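Long-range contacts in 5-carboxymethyl-2-hydroxymuconate delta-isomerase (Mycobacterium smegmatis, PDB 4PFZ), which probably acts as a metal-dependent isomerase or acetylpyruvate hydrolase of the fumarylacetoacetate hydrolase fold: residues P107-G112 / E228-I233; V180-E185 / I241-I246. One frame throughout, in Å; residues are numbered along the deposited sequence.

Overall arrangement
Contact 1 joins the start of strand 108-118 to the short strand 231-232, and contact 2 pairs strands 181-186 and 238-243 in a five-stranded sheet. Their centres are about 15 Å apart, and they meet at Gly112 and His110: Gly112 CA lies 3.6 Å from Ile241 CD1, and His110 ND1 packs 3.7 Å from Thr184 CG2. Gln192 ties them further, its OE1 hydrogen-bonding to both His110 ND1 and Thr184 OG1. The carboxylates of Glu111, in contact 1, and Asp142 lie close together, consistent with the divalent-metal site of the family, so contact 1 probably borders the active site while contact 2 lies in the framework behind it.

Contact 1 of 2, residues P107-G112 / E228-I233; sequences PVHHEG and EGVGPI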
loop_
_atom_site.group_PDB
_atom_site.type_symbol
_atom_site.label_atom_id
_atom_site.label_comp_id
_atom_site.label_asym_id
_atom_site.label_seq_id
_atom_site.Cartn_x
_atom_site.Cartn_y
_atom_site.Cartn_z
ATOM N N PRO B 107 -3.711 20.528 12.011
ATOM C CA PRO B 107 -3.001 21.077 10.858
ATOM C C PRO B 107 -2.540 19.972 9.922
ATOM O O PRO B 107 -2.431 18.834 10.345
ATOM C CB PRO B 107 -1.800 21.767 11.496
ATOM C CG PRO B 107 -1.478 20.869 12.656
ATOM C CD PRO B 107 -2.802 20.305 13.147
ATOM N N VAL B 108 -2.265 20.312 8.671
ATOM C CA VAL B 108 -1.663 19.374 7.738
ATOM C C VAL B 108 -0.222 19.828 7.534
ATOM O O VAL B 108 0.024 21.007 7.276
ATOM C CB VAL B 108 -2.445 19.326 6.402
ATOM C CG1 VAL B 108 -1.729 18.473 5.366
ATOM C CG2 VAL B 108 -3.877 18.798 6.630
ATOM N N HIS B 109 0.730 18.904 7.662
ATOM C CA HIS B 109 2.151 19.264 7.647
ATOM C C HIS B 109 2.884 18.832 6.372
ATOM O O HIS B 109 2.615 17.773 5.819
ATOM C CB HIS B 109 2.864 18.653 8.857
ATOM C CG HIS B 109 2.674 19.420 10.129
ATOM N ND1 HIS B 109 3.389 19.147 11.277
ATOM C CD2 HIS B 109 1.866 20.464 10.431
ATOM C CE1 HIS B 109 3.024 19.985 12.232
ATOM N NE2 HIS B 109 2.104 20.795 11.746
ATOM N N HIS B 110 3.809 19.677 5.916
ATOM C CA HIS B 110 4.773 19.281 4.888
ATOM C C HIS B 110 5.877 18.450 5.519
ATOM O O HIS B 110 6.259 18.698 6.655
ATOM C CB HIS B 110 5.382 20.504 4.191
ATOM C CG HIS B 110 6.071 21.461 5.120
ATOM N ND1 HIS B 110 7.283 21.181 5.718
ATOM C CD2 HIS B 110 5.725 22.701 5.541
ATOM C CE1 HIS B 110 7.638 22.194 6.485
ATOM N NE2 HIS B 110 6.714 23.134 6.392
ATOM N N GLU B 111 6.393 17.471 4.777
ATOM C CA GLU B 111 7.563 16.695 5.214
ATOM C C GLU B 111 8.472 16.378 4.034
ATOM O O GLU B 111 8.295 15.361 3.377
ATOM C CB GLU B 111 7.132 15.385 5.895
ATOM C CG GLU B 111 6.239 15.577 7.114
ATOM C CD GLU B 111 6.142 14.349 8.010
ATOM O OE1 GLU B 111 6.526 13.247 7.577
ATOM O OE2 GLU B 111 5.670 14.497 9.158
ATOM N N GLY B 112 9.432 17.247 3.747
ATOM C CA GLY B 112 10.318 17.016 2.623
ATOM C C GLY B 112 11.199 15.817 2.906
ATOM O O GLY B 112 11.688 15.650 4.027
ATOM N N GLU B 228 13.943 17.972 11.201
ATOM C CA GLU B 228 13.117 18.894 11.972
ATOM C C GLU B 228 12.542 20.010 11.092
ATOM O O GLU B 228 12.995 20.228 9.965
ATOM C CB GLU B 228 13.924 19.494 13.131
ATOM N N GLY B 229 11.538 20.712 11.607
ATOM C CA GLY B 229 10.986 21.855 10.908
ATOM C C GLY B 229 9.672 21.596 10.205
ATOM O O GLY B 229 9.147 22.488 9.534
ATOM N N VAL B 230 9.147 20.378 10.334
ATOM C CA VAL B 230 7.837 20.078 9.775
ATOM C C VAL B 230 6.850 21.128 10.284
ATOM O O VAL B 230 6.899 21.556 11.448
ATOM C CB VAL B 230 7.355 18.649 10.130
ATOM C CG1 VAL B 230 8.250 17.602 9.462
ATOM C CG2 VAL B 230 7.307 18.444 11.637
ATOM N N GLY B 231 5.995 21.599 9.390
ATOM C CA GLY B 231 5.130 22.709 9.717
ATOM C C GLY B 231 3.892 22.719 8.852
ATOM O O GLY B 231 3.799 21.972 7.881
ATOM N N PRO B 232 2.933 23.586 9.192
ATOM C CA PRO B 232 1.649 23.575 8.494
ATOM C C PRO B 232 1.711 24.148 7.081
ATOM O O PRO B 232 2.585 24.958 6.735
ATOM C CB PRO B 232 0.762 24.444 9.389
ATOM C CG PRO B 232 1.726 25.381 10.054
ATOM C CD PRO B 232 2.964 24.565 10.292
ATOM N N ILE B 233 0.771 23.696 6.263
ATOM C CA ILE B 233 0.534 24.280 4.951
ATOM C C ILE B 233 -0.955 24.602 4.840
ATOM O O ILE B 233 -1.802 23.835 5.313
ATOM C CB ILE B 233 0.980 23.336 3.818
ATOM C CG1 ILE B 233 0.265 21.989 3.923
ATOM C CG2 ILE B 233 2.482 23.097 3.894
ATOM C CD1 ILE B 233 0.588 21.053 2.776
HETATM O O HOH W 1 -2.863 22.882 7.974
#
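Val108, His109 and His110 meet Gly231, Pro232 and Ile233 in a short antiparallel pairing at the start of strand 108-118. Two backbone bonds, Ile233 N to Val108 O (3.0 Å) and His110 N to Gly231 O (3.0 Å), flank the non-hydrogen-bonded pair His109-Pro232. Proline suits this position, since no N-H is asked of it. A water bridges the other half of the Val108-Ile233 pair, accepting from Val108 N at 2.7 Å and donating to Ile233 O. Gly231 lies between two imidazoles. Its CA sits over the centre of the His109 ring, 4.0 Å from the centroid and 7° off the normal, a CH-pi contact. Glycine suits the place because a CB there would meet the His110 ring and Pro232 CD. His110, with CG between its backbone N and carbonyl carbon (chi1 58°), swings its ring against the Gly231 peptide, while Ile233 CG2 meets the ring edge, 3.7 Å from CD2. Val230 CG1 packs on Glu111 CG at 3.7 Å, covering the aliphatic part of that acid. With ND1 bonded to Gln192 and one face against Gly231, the His110 ring is restrained in its rotation, and backbone bonds together with ring packing hold residues 230-233 beside strand 108-118.

Contact 2 of 2, residues V180-E185 / I241-I246; sequences VELRTE and ITVEGI
Arg183 and Thr242 form a hydrogen-bonded antiparallel pair, with Arg183 N to Thr242 O at 2.9 Å and Thr242 N to Arg183 O at 2.8 Å. Their side chains run alongside each other, and Thr242 CB lies 4.0 Å above the centre of the guanidinium plane, so a small beta-branched residue gives the flat cation an aliphatic seat. At the guanidinium edge, NE bonds Glu185 OE2 at 2.9 Å, close to its own plane but from above that of the carboxylate; NH1 reaches Glu181 OE2 only weakly. Acids two residues before and after the arginine thus hold its head over Thr242.

The opposite face is largely apolar. Leu182 CD1 fits against Val243 CG2 (3.5 Å) and Ile241 CG2 (3.6 Å), branched side chains that fill a buried layer; Thr184 shares this face, its hydroxyl bonded to Gln192 OE1. Where one strand begins and the other runs out, Glu244 N donates to Glu181 O and, with its side chain extended, Glu244 returns OE1 to Glu181 N at 2.9 Å through the anti lone pair. A carboxylate oxygen thus takes the role of a backbone acceptor; Arg195 adds a long, weak ion pair to it.

Further out, Thr242 OG1 bonds Thr248 OG1 on the adjoining strand. Ile246 N donates to Val243 O, closing a type II turn in which Gly245 adopts the positive phi of 87° that this position requires. The salt bridges are a feature of this protein; adjacent antiparallel strands whose Ile241 and Val243 press on Ile139 of strand 134-145, in the other sheet, are consistent with the layered beta fold of fumarylacetoacetate hydrolase C-terminal domains.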
loop_
_atom_site.group_PDB
_atom_site.type_symbol
_atom_site.label_atom_id
_atom_site.label_comp_id
_atom_site.label_asym_id
_atom_site.label_seq_id
_atom_site.Cartn_x
_atom_site.Cartn_y
_atom_site.Cartn_z
ATOM N N VAL B 180 23.933 14.875 0.682
ATOM C CA VAL B 180 23.321 15.950 -0.082
ATOM C C VAL B 180 22.382 16.750 0.812
ATOM O O VAL B 180 21.761 16.194 1.730
ATOM C CB VAL B 180 22.543 15.412 -1.315
ATOM C CG1 VAL B 180 23.511 14.764 -2.298
ATOM C CG2 VAL B 180 21.461 14.429 -0.896
ATOM N N GLU B 181 22.278 18.050 0.544
ATOM C CA GLU B 181 21.380 18.909 1.302
ATOM C C GLU B 181 19.929 18.710 0.884
ATOM O O GLU B 181 19.620 18.632 -0.306
ATOM C CB GLU B 181 21.753 20.390 1.142
ATOM C CG GLU B 181 20.852 21.301 1.968
ATOM C CD GLU B 181 20.937 22.755 1.563
ATOM O OE1 GLU B 181 21.846 23.441 2.056
ATOM O OE2 GLU B 181 20.084 23.211 0.770
ATOM N N LEU B 182 19.058 18.635 1.886
ATOM C CA LEU B 182 17.613 18.596 1.719
ATOM C C LEU B 182 17.014 19.842 2.369
ATOM O O LEU B 182 17.369 20.185 3.498
ATOM C CB LEU B 182 17.037 17.325 2.350
ATOM C CG LEU B 182 15.518 17.199 2.497
ATOM C CD1 LEU B 182 14.857 17.316 1.151
ATOM C CD2 LEU B 182 15.159 15.861 3.138
ATOM N N ARG B 183 16.147 20.551 1.658
ATOM C CA ARG B 183 15.509 21.711 2.264
ATOM C C ARG B 183 14.104 21.936 1.733
ATOM O O ARG B 183 13.791 21.609 0.581
ATOM C CB ARG B 183 16.362 22.972 2.061
ATOM C CG ARG B 183 16.233 23.636 0.706
ATOM C CD ARG B 183 16.959 24.991 0.704
ATOM N NE ARG B 183 16.693 25.731 -0.525
ATOM C CZ ARG B 183 17.438 25.645 -1.621
ATOM N NH1 ARG B 183 18.508 24.855 -1.639
ATOM N NH2 ARG B 183 17.124 26.353 -2.696
ATOM N N THR B 184 13.255 22.475 2.601
ATOM C CA THR B 184 11.840 22.703 2.286
ATOM C C THR B 184 11.570 24.187 2.425
ATOM O O THR B 184 11.964 24.788 3.417
ATOM C CB THR B 184 10.907 21.919 3.228
ATOM O OG1 THR B 184 11.261 20.537 3.212
ATOM C CG2 THR B 184 9.416 22.055 2.806
ATOM N N GLU B 185 10.928 24.789 1.431
ATOM C CA GLU B 185 10.494 26.172 1.580
ATOM C C GLU B 185 8.986 26.269 1.437
ATOM O O GLU B 185 8.384 25.581 0.616
ATOM C CB GLU B 185 11.188 27.078 0.563
ATOM C CG GLU B 185 12.706 26.972 0.630
ATOM C CD GLU B 185 13.402 27.772 -0.442
ATOM O OE1 GLU B 185 12.700 28.380 -1.282
ATOM O OE2 GLU B 185 14.652 27.796 -0.447
ATOM N N ILE B 241 10.443 21.663 -2.232
ATOM C CA ILE B 241 11.462 20.835 -1.602
ATOM C C ILE B 241 12.614 20.646 -2.570
ATOM O O ILE B 241 12.423 20.185 -3.693
ATOM C CB ILE B 241 10.908 19.459 -1.183
ATOM C CG1 ILE B 241 9.704 19.637 -0.252
ATOM C CG2 ILE B 241 12.006 18.632 -0.512
ATOM C CD1 ILE B 241 8.751 18.469 -0.261
ATOM N N THR B 242 13.802 21.017 -2.125
ATOM C CA THR B 242 14.968 20.962 -2.966
ATOM C C THR B 242 15.965 19.962 -2.409
ATOM O O THR B 242 16.329 19.999 -1.233
ATOM C CB THR B 242 15.632 22.352 -3.099
ATOM O OG1 THR B 242 14.722 23.247 -3.752
ATOM C CG2 THR B 242 16.905 22.260 -3.920
ATOM N N VAL B 243 16.406 19.055 -3.261
ATOM C CA VAL B 243 17.503 18.186 -2.878
ATOM C C VAL B 243 18.689 18.472 -3.763
ATOM O O VAL B 243 18.560 18.550 -4.985
ATOM C CB VAL B 243 17.121 16.705 -2.975
ATOM C CG1 VAL B 243 18.288 15.810 -2.593
ATOM C CG2 VAL B 243 15.940 16.430 -2.079
ATOM N N GLU B 244 19.838 18.654 -3.124
ATOM C CA GLU B 244 21.081 18.887 -3.822
ATOM C C GLU B 244 21.361 17.772 -4.823
ATOM O O GLU B 244 21.367 16.597 -4.463
ATOM C CB GLU B 244 22.223 18.995 -2.815
ATOM C CG GLU B 244 23.580 19.226 -3.431
ATOM C CD GLU B 244 24.672 19.355 -2.386
ATOM O OE1 GLU B 244 24.370 19.199 -1.182
ATOM O OE2 GLU B 244 25.834 19.613 -2.774
ATOM N N GLY B 245 21.566 18.146 -6.080
ATOM C CA GLY B 245 21.956 17.188 -7.096
ATOM C C GLY B 245 20.772 16.497 -7.746
ATOM O O GLY B 245 20.947 15.662 -8.635
ATOM N N ILE B 246 19.564 16.831 -7.295
ATOM C CA ILE B 246 18.350 16.314 -7.921
ATOM C C ILE B 246 17.596 17.464 -8.570
ATOM O O ILE B 246 17.471 17.541 -9.794
ATOM C CB ILE B 246 17.397 15.608 -6.907
ATOM C CG1 ILE B 246 18.092 14.437 -6.212
ATOM C CG2 ILE B 246 16.126 15.139 -7.602
ATOM C CD1 ILE B 246 17.160 13.641 -5.305
#